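Scaffolding protein (Clostridium cellulolyticum, PDB 1G43) probably attaches the cellulosome of its bacterium to cellulose, as the family IIIa cellulose-binding domain of a scaffoldin. Local coordinates at residues T48-K53 with Q128-S133; G79-V84 with T116-N121. All coordinates share one frame; numbering follows the deposited sequence.

Contact 1. Residues T48-K53 with Q128-S133; sequences TQDADK and QSNDWS. With CA (calcium ion), chain B.
Thr48 and Asp131 bring the two loops together with their CA atoms 5.2 Å apart, neither loop forming regular helix or strand here. Thr48 N donates to Asp131 OD1 over 2.9 Å in a nearly straight bond (170°), arriving from above the carboxylate plane. Asp131 OD1 also binds the calcium ion at 2.5 Å, so backbone and metal both hold it. Asp131 uses a single oxygen on the ion; its OD2 turns to a calcium-bound water, whose oxygen donates to Asp131 OD2 at 2.6 Å. Asp131 thus grips the ion directly and positions one of its other ligands.

Thr48 chelates the calcium through its carbonyl O and through OG1, the latter at 2.4 Å. A chi1 of 44° sets OG1 between the backbone N and the carbonyl carbon, facing the ion. Thr48 OG1 also donates to Asn130 O at 2.6 Å, reaching that oxygen from well above its carbonyl plane, 67° out of it. Asn130 binds the same metal through OD1, while its amide nitrogen ND2 makes a weak bond to Asp50 OD1, 3.4 Å long. Asp50 is bidentate, giving both carboxylate oxygens to the calcium. The close approaches of oxygens around the ion therefore reflect shared coordination, and the cation would be expected to offset the negative charge of the two carboxylates.

Asp127 O completes the calcium site, bringing the ligands to eight with the water. The metal joins the loop between strands 41-47 and 55-66 to the one between strands 126-127 and 147-150. Tyr47, on strand 41-47, packs on Asp131, Asp92 of strand 91-99 lies against Thr48, and Arg120 of strand 111-120 borders Asp50.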
ATOM      1  N   THR A  48      -3.894 -13.833   0.969  1.00 19.61           N
ATOM      2  CA  THR A  48      -4.060 -15.077   1.704  1.00 19.79           C
ATOM      3  C   THR A  48      -2.663 -15.504   2.114  1.00 19.57           C
ATOM      4  O   THR A  48      -1.757 -15.638   1.298  1.00 21.90           O
ATOM      5  CB  THR A  48      -4.772 -16.213   0.901  1.00 20.46           C
ATOM      6  OG1 THR A  48      -4.253 -16.292  -0.429  1.00 20.30           O
ATOM      7  CG2 THR A  48      -6.303 -15.972   0.880  1.00 22.34           C
ATOM      8  N   GLN A  49      -2.502 -15.677   3.407  1.00 19.97           N
ATOM      9  CA  GLN A  49      -1.244 -16.037   4.035  1.00 21.25           C
ATOM     10  C   GLN A  49      -0.598 -17.338   3.499  1.00 21.07           C
ATOM     11  O   GLN A  49       0.612 -17.430   3.369  1.00 19.66           O
ATOM     12  CB  GLN A  49      -1.522 -16.147   5.541  1.00 23.01           C
ATOM     13  CG  GLN A  49      -0.324 -15.987   6.413  1.00 24.94           C
ATOM     14  CD  GLN A  49      -0.680 -15.933   7.890  1.00 25.28           C
ATOM     15  OE1 GLN A  49      -1.318 -16.838   8.434  1.00 23.66           O
ATOM     16  NE2 GLN A  49      -0.256 -14.866   8.545  1.00 26.43           N
ATOM     17  N   ASP A  50      -1.428 -18.318   3.176  1.00 21.23           N
ATOM     18  CA  ASP A  50      -0.988 -19.634   2.701  1.00 23.20           C
ATOM     19  C   ASP A  50      -0.234 -20.416   3.804  1.00 23.99           C
ATOM     20  O   ASP A  50      -0.405 -21.613   3.926  1.00 26.95           O
ATOM     21  CB  ASP A  50      -0.126 -19.529   1.441  1.00 21.60           C
ATOM     22  CG  ASP A  50      -0.763 -18.690   0.381  1.00 20.60           C
ATOM     23  OD1 ASP A  50      -2.003 -18.690   0.273  1.00 21.87           O
ATOM     24  OD2 ASP A  50      -0.021 -18.026  -0.356  1.00 21.48           O
ATOM     25  N   ALA A  51       0.595 -19.749   4.596  1.00 23.89           N
ATOM     26  CA  ALA A  51       1.302 -20.390   5.714  1.00 23.58           C
ATOM     27  C   ALA A  51       1.477 -19.321   6.809  1.00 23.75           C
ATOM     28  O   ALA A  51       1.570 -18.136   6.527  1.00 22.92           O
ATOM     29  CB  ALA A  51       2.681 -20.937   5.279  1.00 21.69           C
ATOM     30  N   ASP A  52       1.519 -19.758   8.053  1.00 21.87           N
ATOM     31  CA  ASP A  52       1.672 -18.845   9.156  1.00 23.39           C
ATOM     32  C   ASP A  52       3.161 -18.685   9.513  1.00 22.56           C
ATOM     33  O   ASP A  52       3.672 -19.337  10.413  1.00 22.58           O
ATOM     34  CB  ASP A  52       0.860 -19.377  10.347  1.00 23.67           C
ATOM     35  CG  ASP A  52       0.525 -18.290  11.345  1.00 25.00           C
ATOM     36  OD1 ASP A  52       1.029 -17.154  11.152  1.00 22.12           O
ATOM     37  OD2 ASP A  52      -0.227 -18.584  12.301  1.00 24.45           O
ATOM     38  N   LYS A  53       3.852 -17.817   8.787  1.00 22.03           N
ATOM     39  CA  LYS A  53       5.273 -17.600   9.026  1.00 22.09           C
ATOM     40  C   LYS A  53       5.603 -16.128   9.257  1.00 21.91           C
ATOM     41  O   LYS A  53       4.907 -15.241   8.784  1.00 22.74           O
ATOM     42  CB  LYS A  53       6.087 -18.099   7.829  1.00 21.63           C
ATOM     43  CG  LYS A  53       5.859 -19.553   7.486  1.00 22.81           C
ATOM     44  CD  LYS A  53       6.789 -20.025   6.381  1.00 24.26           C
ATOM     45  CE  LYS A  53       6.722 -21.546   6.265  1.00 25.99           C
ATOM     46  NZ  LYS A  53       7.731 -22.093   5.348  1.00 27.21           N
ATOM     47  N   GLN A 128       0.347 -16.066  -4.928  1.00 20.36           N
ATOM     48  CA  GLN A 128      -0.364 -14.821  -5.065  1.00 21.92           C
ATOM     49  C   GLN A 128      -1.690 -14.965  -5.779  1.00 22.61           C
ATOM     50  O   GLN A 128      -2.543 -14.091  -5.668  1.00 22.00           O
ATOM     51  CB  GLN A 128       0.481 -13.823  -5.822  1.00 21.89           C
ATOM     52  CG  GLN A 128       1.809 -13.572  -5.195  1.00 21.32           C
ATOM     53  CD  GLN A 128       2.337 -12.232  -5.602  1.00 22.33           C
ATOM     54  OE1 GLN A 128       2.000 -11.230  -4.976  1.00 21.18           O
ATOM     55  NE2 GLN A 128       3.137 -12.191  -6.684  1.00 19.56           N
ATOM     56  N   SER A 129      -1.864 -16.075  -6.496  1.00 23.10           N
ATOM     57  CA  SER A 129      -3.080 -16.250  -7.263  1.00 23.98           C
ATOM     58  C   SER A 129      -4.352 -16.289  -6.442  1.00 24.34           C
ATOM     59  O   SER A 129      -5.423 -16.089  -6.996  1.00 25.31           O
ATOM     60  CB  SER A 129      -2.997 -17.476  -8.210  1.00 26.23           C
ATOM     61  OG  SER A 129      -3.249 -18.724  -7.581  1.00 27.36           O
ATOM     62  N   ASN A 130      -4.258 -16.544  -5.141  1.00 23.06           N
ATOM     63  CA  ASN A 130      -5.473 -16.533  -4.307  1.00 22.42           C
ATOM     64  C   ASN A 130      -5.441 -15.336  -3.340  1.00 21.41           C
ATOM     65  O   ASN A 130      -5.935 -15.403  -2.217  1.00 20.08           O
ATOM     66  CB  ASN A 130      -5.633 -17.845  -3.528  1.00 21.83           C
ATOM     67  CG  ASN A 130      -4.443 -18.151  -2.659  1.00 22.53           C
ATOM     68  OD1 ASN A 130      -3.501 -17.399  -2.633  1.00 21.75           O
ATOM     69  ND2 ASN A 130      -4.491 -19.265  -1.937  1.00 21.89           N
ATOM     70  N   ASP A 131      -4.816 -14.260  -3.805  1.00 20.46           N
ATOM     71  CA  ASP A 131      -4.730 -13.010  -3.069  1.00 20.82           C
ATOM     72  C   ASP A 131      -5.700 -12.001  -3.677  1.00 21.28           C
ATOM     73  O   ASP A 131      -5.657 -11.668  -4.866  1.00 20.53           O
ATOM     74  CB  ASP A 131      -3.311 -12.435  -3.093  1.00 18.84           C
ATOM     75  CG  ASP A 131      -2.333 -13.297  -2.338  1.00 19.14           C
ATOM     76  OD1 ASP A 131      -2.774 -14.218  -1.633  1.00 18.06           O
ATOM     77  OD2 ASP A 131      -1.122 -13.056  -2.447  1.00 19.85           O
ATOM     78  N   TRP A 132      -6.578 -11.519  -2.816  1.00 22.98           N
ATOM     79  CA  TRP A 132      -7.588 -10.561  -3.159  1.00 22.63           C
ATOM     80  C   TRP A 132      -7.053  -9.319  -3.868  1.00 22.42           C
ATOM     81  O   TRP A 132      -7.619  -8.900  -4.860  1.00 21.48           O
ATOM     82  CB  TRP A 132      -8.317 -10.149  -1.888  1.00 25.56           C
ATOM     83  CG  TRP A 132      -9.618  -9.526  -2.156  1.00 28.14           C
ATOM     84  CD1 TRP A 132     -10.798 -10.166  -2.410  1.00 29.55           C
ATOM     85  CD2 TRP A 132      -9.890  -8.125  -2.243  1.00 28.93           C
ATOM     86  NE1 TRP A 132     -11.789  -9.249  -2.646  1.00 30.08           N
ATOM     87  CE2 TRP A 132     -11.256  -7.986  -2.552  1.00 29.67           C
ATOM     88  CE3 TRP A 132      -9.109  -6.973  -2.088  1.00 29.66           C
ATOM     89  CZ2 TRP A 132     -11.856  -6.744  -2.710  1.00 28.86           C
ATOM     90  CZ3 TRP A 132      -9.702  -5.744  -2.243  1.00 29.98           C
ATOM     91  CH2 TRP A 132     -11.068  -5.637  -2.552  1.00 31.09           C
ATOM     92  N   SER A 133      -5.977  -8.716  -3.374  1.00 21.57           N
ATOM     93  CA  SER A 133      -5.480  -7.510  -4.038  1.00 22.21           C
ATOM     94  C   SER A 133      -4.492  -7.793  -5.158  1.00 22.18           C
ATOM     95  O   SER A 133      -3.904  -6.874  -5.698  1.00 23.02           O
ATOM     96  CB  SER A 133      -4.800  -6.575  -3.037  1.00 21.36           C
ATOM     97  OG  SER A 133      -5.693  -6.197  -2.014  1.00 23.94           O
TER
HETATM   98 CA    CA B 200      -1.900 -16.459  -0.978  1.00 20.04          CA
HETATM   99  O   HOH W   1       0.243 -14.709  -1.016  1.00 13.77           O

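Contact 2. Residues G79-V84 with T116-N121; sequences GSFKAV and TRFARN
Phe81 directs its ring at Phe118 with CG opposite the carbonyl carbon and beside the backbone N (chi1 -61°), whereas Phe118 carries CG between its own N and carbonyl carbon (chi1 65°). Both CB atoms point across the gap between the two sheets of a beta-sandwich, and the rings meet inside it. Strand 77-88 is an outermost strand of the five-stranded antiparallel sheet; strand 111-120 belongs to the facing sheet, where it pairs with strands 18-30 and 55-66. Separate backbone pairing confirms the assignment: Ser80, Lys82 and Val84 bond to strand 91-99, and Arg117 bonds to Trp58. The contact is therefore side-chain packing between sheets.

The ring centroids of Phe81 and Phe118 lie 4.8 Å apart and their planes are inclined at 55°, an oblique pairing. Contact is made by the leading part of the Phe81 ring, CE1 and CZ, which comes down on one face of Phe118. Phe81 CZ sits nearer the root of that side chain, 3.5 Å from Phe118 CB. This asymmetry brings the attachment point of the Phe118 ring, as well as its aromatic surface, into the interface.

Leu95 on strand 91-99 touches both phenylalanines, Leu55 packs on Phe81, and the Tyr47 ring meets that of Phe118, making the pair part of a wider apolar cluster. Arg117 and Ala119 flank Phe118 with their CB atoms directed away from strand 77-88, in keeping with strand alternation. At the centre of the overlap, Phe81 CE1 stands 3.5 Å above the plane of the Phe118 ring, over its middle.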
ATOM      1  N   GLY A  79       5.235  -0.868   7.931  1.00 21.70           N
ATOM      2  CA  GLY A  79       4.299  -1.856   7.445  1.00 22.68           C
ATOM      3  C   GLY A  79       3.825  -2.725   8.585  1.00 23.85           C
ATOM      4  O   GLY A  79       4.590  -3.001   9.499  1.00 26.63           O
ATOM      5  N   SER A  80       2.569  -3.140   8.550  1.00 22.62           N
ATOM      6  CA  SER A  80       1.994  -3.994   9.586  1.00 23.32           C
ATOM      7  C   SER A  80       1.158  -5.082   8.955  1.00 21.53           C
ATOM      8  O   SER A  80       0.541  -4.865   7.920  1.00 21.42           O
ATOM      9  CB  SER A  80       1.090  -3.195  10.520  1.00 24.94           C
ATOM     10  OG  SER A  80       1.880  -2.361  11.326  1.00 31.75           O
ATOM     11  N   PHE A  81       1.115  -6.236   9.602  1.00 20.89           N
ATOM     12  CA  PHE A  81       0.341  -7.351   9.094  1.00 20.55           C
ATOM     13  C   PHE A  81      -0.733  -7.770  10.098  1.00 21.29           C
ATOM     14  O   PHE A  81      -0.439  -8.227  11.209  1.00 21.30           O
ATOM     15  CB  PHE A  81       1.294  -8.480   8.762  1.00 18.93           C
ATOM     16  CG  PHE A  81       2.297  -8.111   7.715  1.00 20.73           C
ATOM     17  CD1 PHE A  81       1.913  -7.987   6.374  1.00 18.22           C
ATOM     18  CD2 PHE A  81       3.631  -7.892   8.057  1.00 20.36           C
ATOM     19  CE1 PHE A  81       2.838  -7.662   5.389  1.00 18.09           C
ATOM     20  CE2 PHE A  81       4.571  -7.564   7.074  1.00 20.72           C
ATOM     21  CZ  PHE A  81       4.170  -7.452   5.736  1.00 20.39           C
ATOM     22  N   LYS A  82      -1.989  -7.617   9.704  1.00 22.02           N
ATOM     23  CA  LYS A  82      -3.083  -7.930  10.619  1.00 22.97           C
ATOM     24  C   LYS A  82      -4.086  -8.897  10.013  1.00 22.69           C
ATOM     25  O   LYS A  82      -4.209  -8.979   8.809  1.00 21.61           O
ATOM     26  CB  LYS A  82      -3.765  -6.625  11.006  1.00 24.56           C
ATOM     27  CG  LYS A  82      -2.777  -5.501  11.291  1.00 28.44           C
ATOM     28  CD  LYS A  82      -3.452  -4.207  11.793  1.00 32.61           C
ATOM     29  CE  LYS A  82      -2.383  -3.117  11.961  1.00 34.95           C
ATOM     30  NZ  LYS A  82      -2.838  -1.970  12.760  1.00 37.49           N
ATOM     31  N   ALA A  83      -4.808  -9.623  10.855  1.00 21.99           N
ATOM     32  CA  ALA A  83      -5.783 -10.568  10.353  1.00 23.13           C
ATOM     33  C   ALA A  83      -7.078  -9.897   9.909  1.00 23.82           C
ATOM     34  O   ALA A  83      -7.411  -8.783  10.324  1.00 22.19           O
ATOM     35  CB  ALA A  83      -6.094 -11.592  11.402  1.00 22.49           C
ATOM     36  N   VAL A  84      -7.792 -10.592   9.031  1.00 24.79           N
ATOM     37  CA  VAL A  84      -9.076 -10.128   8.539  1.00 26.17           C
ATOM     38  C   VAL A  84     -10.048 -11.086   9.211  1.00 27.91           C
ATOM     39  O   VAL A  84     -10.108 -12.265   8.877  1.00 28.46           O
ATOM     40  CB  VAL A  84      -9.208 -10.266   7.020  1.00 26.75           C
ATOM     41  CG1 VAL A  84     -10.520  -9.644   6.562  1.00 28.00           C
ATOM     42  CG2 VAL A  84      -8.033  -9.607   6.316  1.00 25.54           C
ATOM     43  N   THR A 116       7.025  -0.679  -1.765  1.00 19.63           N
ATOM     44  CA  THR A 116       7.188  -1.621  -0.681  1.00 18.91           C
ATOM     45  C   THR A 116       7.186  -3.071  -1.134  1.00 19.48           C
ATOM     46  O   THR A 116       6.731  -3.421  -2.239  1.00 17.03           O
ATOM     47  CB  THR A 116       6.031  -1.490   0.340  1.00 19.06           C
ATOM     48  OG1 THR A 116       4.877  -2.169  -0.180  1.00 20.67           O
ATOM     49  CG2 THR A 116       5.653  -0.018   0.577  1.00 19.05           C
ATOM     50  N   ARG A 117       7.693  -3.915  -0.243  1.00 19.53           N
ATOM     51  CA  ARG A 117       7.705  -5.335  -0.489  1.00 19.62           C
ATOM     52  C   ARG A 117       7.797  -6.058   0.841  1.00 19.40           C
ATOM     53  O   ARG A 117       8.175  -5.471   1.855  1.00 18.35           O
ATOM     54  CB  ARG A 117       8.877  -5.725  -1.419  1.00 22.51           C
ATOM     55  CG  ARG A 117      10.251  -5.923  -0.745  1.00 21.30           C
ATOM     56  CD  ARG A 117      11.378  -6.015  -1.782  1.00 21.75           C
ATOM     57  NE  ARG A 117      12.533  -5.272  -1.311  1.00 23.50           N
ATOM     58  CZ  ARG A 117      13.621  -5.823  -0.807  1.00 24.19           C
ATOM     59  NH1 ARG A 117      13.726  -7.144  -0.718  1.00 26.51           N
ATOM     60  NH2 ARG A 117      14.584  -5.053  -0.349  1.00 23.80           N
ATOM     61  N   PHE A 118       7.401  -7.315   0.839  1.00 16.48           N
ATOM     62  CA  PHE A 118       7.521  -8.117   2.026  1.00 18.25           C
ATOM     63  C   PHE A 118       7.705  -9.591   1.647  1.00 18.05           C
ATOM     64  O   PHE A 118       7.321 -10.022   0.566  1.00 17.49           O
ATOM     65  CB  PHE A 118       6.346  -7.910   2.997  1.00 16.98           C
ATOM     66  CG  PHE A 118       5.021  -8.353   2.484  1.00 16.47           C
ATOM     67  CD1 PHE A 118       4.233  -7.499   1.724  1.00 17.08           C
ATOM     68  CD2 PHE A 118       4.518  -9.596   2.822  1.00 17.90           C
ATOM     69  CE1 PHE A 118       2.952  -7.874   1.316  1.00 17.26           C
ATOM     70  CE2 PHE A 118       3.242  -9.988   2.422  1.00 19.20           C
ATOM     71  CZ  PHE A 118       2.453  -9.119   1.666  1.00 17.87           C
ATOM     72  N   ALA A 119       8.325 -10.348   2.541  1.00 18.15           N
ATOM     73  CA  ALA A 119       8.609 -11.754   2.277  1.00 19.23           C
ATOM     74  C   ALA A 119       8.674 -12.524   3.586  1.00 18.87           C
ATOM     75  O   ALA A 119       8.698 -11.931   4.672  1.00 18.80           O
ATOM     76  CB  ALA A 119       9.934 -11.857   1.530  1.00 19.07           C
ATOM     77  N   ARG A 120       8.671 -13.845   3.497  1.00 17.78           N
ATOM     78  CA  ARG A 120       8.771 -14.630   4.709  1.00 19.07           C
ATOM     79  C   ARG A 120      10.240 -14.674   5.078  1.00 20.18           C
ATOM     80  O   ARG A 120      11.123 -14.552   4.214  1.00 21.58           O
ATOM     81  CB  ARG A 120       8.257 -16.051   4.502  1.00 19.67           C
ATOM     82  CG  ARG A 120       6.784 -16.162   4.205  1.00 18.61           C
ATOM     83  CD  ARG A 120       6.499 -17.515   3.638  1.00 19.03           C
ATOM     84  NE  ARG A 120       5.109 -17.656   3.255  1.00 20.47           N
ATOM     85  CZ  ARG A 120       4.640 -18.647   2.509  1.00 21.26           C
ATOM     86  NH1 ARG A 120       5.467 -19.577   2.067  1.00 19.13           N
ATOM     87  NH2 ARG A 120       3.345 -18.704   2.203  1.00 20.79           N
ATOM     88  N   ASN A 121      10.505 -14.841   6.360  1.00 21.81           N
ATOM     89  CA  ASN A 121      11.865 -14.913   6.837  1.00 23.55           C
ATOM     90  C   ASN A 121      12.631 -16.080   6.212  1.00 24.70           C
ATOM     91  O   ASN A 121      13.853 -16.045   6.150  1.00 25.58           O
ATOM     92  CB  ASN A 121      11.872 -15.034   8.353  1.00 25.33           C
ATOM     93  CG  ASN A 121      11.346 -13.772   9.041  1.00 29.99           C
ATOM     94  OD1 ASN A 121      11.328 -13.683  10.276  1.00 33.20           O
ATOM     95  ND2 ASN A 121      10.902 -12.791   8.245  1.00 29.44           N
TER

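Contact 1 and contact 2 have centres 11 Å apart. In sequence, 79-84 and 116-121 both come after 48-53 and before 128-133, so contact 1 brackets contact 2. One contact is metal-bound and made between loops; the other is apolar and lies between the two sheets. Arg120 connects them directly, since it lies two residues after Phe118 on strand 111-120 and Arg120 NH2 is 3.2 Å from Gln49 O, a probable hydrogen bond. Tyr47 is a second shared neighbour, touching Asp131 and both phenylalanines. The calcium-bound loops are thus continuous with the packing of the sandwich at this end of the domain.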